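Local coordinates for protein cytochrome c (Chlorobaculum tepidum, PDB 3A9F) that carries electrons through its single heme c, as the electron carrier domain of the reaction center cytochrome subunit of a green photosynthetic bacterium, at residues A21-F27 against I86-K91. Numbering follows the deposited sequence.
Sequences APAGFDF and IWLHEK
Ile86 forms the apolar centre: its CG2 lies 3.5 Å from Ala21 CB and 3.8 Å from the Phe25 ring centroid, 22° off the normal, a CH-pi contact. Its CD1 reaches Pro22 CD at 4.0 Å. A type II turn from Pro22 to Phe25, closed by the hydrogen bond Phe25 N to Pro22 O (2.9 Å), has Gly24 third at phi 85°. Segment 86-91 is helical (Glu90 N to Ile86 O 2.9 Å, Lys91 N to Trp87 O 2.8 Å), so Ile86 and Glu90, one turn apart, both point toward the loop. CA atoms pair as Ala21 with Ile86 (6.1 Å) and Phe27 with Trp87 (6.5 Å). Phe27 is a knob among Ile86, Trp87, Glu90 and Lys91. Lys91 covers one face of the Phe27 ring, CE 3.7 Å from its centroid (17° off the normal, CH-pi) and NZ 4.6 Å (7°, cation-pi). At the polar edge, Ala21 N donates to Glu90 OE2 (2.9 Å, 157°), while Glu90 OE1 meets the ring edge at Phe27 CZ (3.2 Å). Asp26 OD1 caps Ala29 N, starting helix 27-37. The contact joins the loop before that helix to helix 78-91, whose Trp87 packs on Ala30 and Val34, consistent with the first-last helix pairing of the cytochrome c fold.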
loop_
_atom_site.group_PDB
_atom_site.type_symbol
_atom_site.label_atom_id
_atom_site.label_comp_id
_atom_site.label_asym_id
_atom_site.label_seq_id
_atom_site.Cartn_x
_atom_site.Cartn_y
_atom_site.Cartn_z
ATOM N N ALA A 21 -10.431 -4.950 -5.679
ATOM C CA ALA A 21 -9.665 -6.194 -5.693
ATOM C C ALA A 21 -10.278 -7.222 -6.634
ATOM O O ALA A 21 -11.499 -7.252 -6.804
ATOM C CB ALA A 21 -9.585 -6.773 -4.300
ATOM N N PRO A 22 -9.448 -8.100 -7.219
ATOM C CA PRO A 22 -10.025 -9.238 -7.961
ATOM C C PRO A 22 -10.908 -10.072 -7.039
ATOM O O PRO A 22 -10.622 -10.207 -5.839
ATOM C CB PRO A 22 -8.785 -10.032 -8.414
ATOM C CG PRO A 22 -7.665 -9.555 -7.528
ATOM C CD PRO A 22 -7.972 -8.145 -7.154
ATOM N N ALA A 23 -11.990 -10.606 -7.599
ATOM C CA ALA A 23 -12.857 -11.479 -6.818
ATOM C C ALA A 23 -12.016 -12.613 -6.272
ATOM O O ALA A 23 -11.270 -13.255 -7.020
ATOM C CB ALA A 23 -13.989 -12.036 -7.682
ATOM N N GLY A 24 -12.129 -12.849 -4.970
ATOM C CA GLY A 24 -11.349 -13.905 -4.346
ATOM C C GLY A 24 -9.938 -13.524 -3.908
ATOM O O GLY A 24 -9.154 -14.388 -3.496
ATOM N N PHE A 25 -9.596 -12.239 -3.994
ATOM C CA PHE A 25 -8.286 -11.735 -3.563
ATOM C C PHE A 25 -7.945 -12.235 -2.173
ATOM O O PHE A 25 -8.789 -12.212 -1.267
ATOM C CB PHE A 25 -8.351 -10.209 -3.589
ATOM C CG PHE A 25 -7.052 -9.500 -3.238
ATOM C CD1 PHE A 25 -6.019 -9.364 -4.159
ATOM C CD2 PHE A 25 -6.911 -8.893 -1.999
ATOM C CE1 PHE A 25 -4.842 -8.681 -3.792
ATOM C CE2 PHE A 25 -5.762 -8.196 -1.661
ATOM C CZ PHE A 25 -4.743 -8.091 -2.564
ATOM N N ASP A 26 -6.689 -12.650 -1.995
ATOM C CA ASP A 26 -6.219 -13.155 -0.710
ATOM C C ASP A 26 -5.710 -11.973 0.115
ATOM O O ASP A 26 -4.538 -11.566 0.041
ATOM C CB ASP A 26 -5.140 -14.220 -0.898
ATOM C CG ASP A 26 -4.733 -14.889 0.406
ATOM O OD1 ASP A 26 -5.025 -14.348 1.493
ATOM O OD2 ASP A 26 -4.110 -15.975 0.331
ATOM N N PHE A 27 -6.602 -11.422 0.924
ATOM C CA PHE A 27 -6.247 -10.283 1.758
ATOM C C PHE A 27 -5.244 -10.634 2.851
ATOM O O PHE A 27 -4.447 -9.784 3.263
ATOM C CB PHE A 27 -7.497 -9.650 2.365
ATOM C CG PHE A 27 -8.331 -8.906 1.363
ATOM C CD1 PHE A 27 -8.020 -7.591 1.009
ATOM C CD2 PHE A 27 -9.444 -9.518 0.782
ATOM C CE1 PHE A 27 -8.799 -6.898 0.071
ATOM C CE2 PHE A 27 -10.228 -8.836 -0.167
ATOM C CZ PHE A 27 -9.908 -7.525 -0.515
ATOM N N ILE A 86 -4.022 -2.450 -3.045
ATOM C CA ILE A 86 -5.342 -3.028 -2.811
ATOM C C ILE A 86 -5.588 -3.215 -1.316
ATOM O O ILE A 86 -6.632 -2.822 -0.804
ATOM C CB ILE A 86 -5.494 -4.362 -3.557
ATOM C CG1 ILE A 86 -5.583 -4.111 -5.071
ATOM C CG2 ILE A 86 -6.741 -5.118 -3.044
ATOM C CD1 ILE A 86 -5.315 -5.369 -5.916
ATOM N N TRP A 87 -4.628 -3.796 -0.604
ATOM C CA TRP A 87 -4.842 -4.048 0.821
ATOM C C TRP A 87 -4.966 -2.733 1.588
ATOM O O TRP A 87 -5.871 -2.577 2.417
ATOM C CB TRP A 87 -3.733 -4.928 1.429
ATOM C CG TRP A 87 -4.099 -5.367 2.810
ATOM C CD1 TRP A 87 -4.802 -6.491 3.147
ATOM C CD2 TRP A 87 -3.862 -4.660 4.025
ATOM N NE1 TRP A 87 -4.997 -6.538 4.503
ATOM C CE2 TRP A 87 -4.434 -5.425 5.068
ATOM C CE3 TRP A 87 -3.202 -3.462 4.342
ATOM C CZ2 TRP A 87 -4.369 -5.032 6.411
ATOM C CZ3 TRP A 87 -3.138 -3.068 5.674
ATOM C CH2 TRP A 87 -3.723 -3.853 6.693
ATOM N N LEU A 88 -4.068 -1.781 1.333
ATOM C CA LEU A 88 -4.159 -0.511 2.055
ATOM C C LEU A 88 -5.482 0.196 1.749
ATOM O O LEU A 88 -6.122 0.747 2.663
ATOM C CB LEU A 88 -3.000 0.402 1.702
ATOM C CG LEU A 88 -1.643 -0.040 2.228
ATOM C CD1 LEU A 88 -0.554 0.786 1.535
ATOM C CD2 LEU A 88 -1.571 0.081 3.762
ATOM N N HIS A 89 -5.901 0.170 0.481
ATOM C CA HIS A 89 -7.135 0.841 0.099
ATOM C C HIS A 89 -8.353 0.207 0.787
ATOM O O HIS A 89 -9.233 0.920 1.293
ATOM C CB HIS A 89 -7.292 0.830 -1.425
ATOM C CG HIS A 89 -8.561 1.457 -1.892
ATOM N ND1 HIS A 89 -9.462 0.792 -2.691
ATOM C CD2 HIS A 89 -9.097 2.676 -1.645
ATOM C CE1 HIS A 89 -10.497 1.580 -2.926
ATOM N NE2 HIS A 89 -10.298 2.729 -2.305
ATOM N N GLU A 90 -8.412 -1.125 0.819
ATOM C CA GLU A 90 -9.630 -1.815 1.274
ATOM C C GLU A 90 -9.677 -2.168 2.754
ATOM O O GLU A 90 -10.771 -2.329 3.308
ATOM C CB GLU A 90 -9.886 -3.061 0.424
ATOM C CG GLU A 90 -10.061 -2.704 -1.054
ATOM C CD GLU A 90 -10.744 -3.757 -1.915
ATOM O OE1 GLU A 90 -11.274 -4.758 -1.384
ATOM O OE2 GLU A 90 -10.752 -3.565 -3.149
ATOM N N LYS A 91 -8.512 -2.261 3.401
ATOM C CA LYS A 91 -8.438 -2.821 4.755
ATOM C C LYS A 91 -7.743 -1.973 5.818
ATOM O O LYS A 91 -7.999 -2.165 7.008
ATOM C CB LYS A 91 -7.752 -4.192 4.730
ATOM C CG LYS A 91 -8.423 -5.265 3.883
ATOM C CD LYS A 91 -9.767 -5.679 4.453
ATOM C CE LYS A 91 -10.336 -6.809 3.629
ATOM N NZ LYS A 91 -11.725 -7.127 4.037
#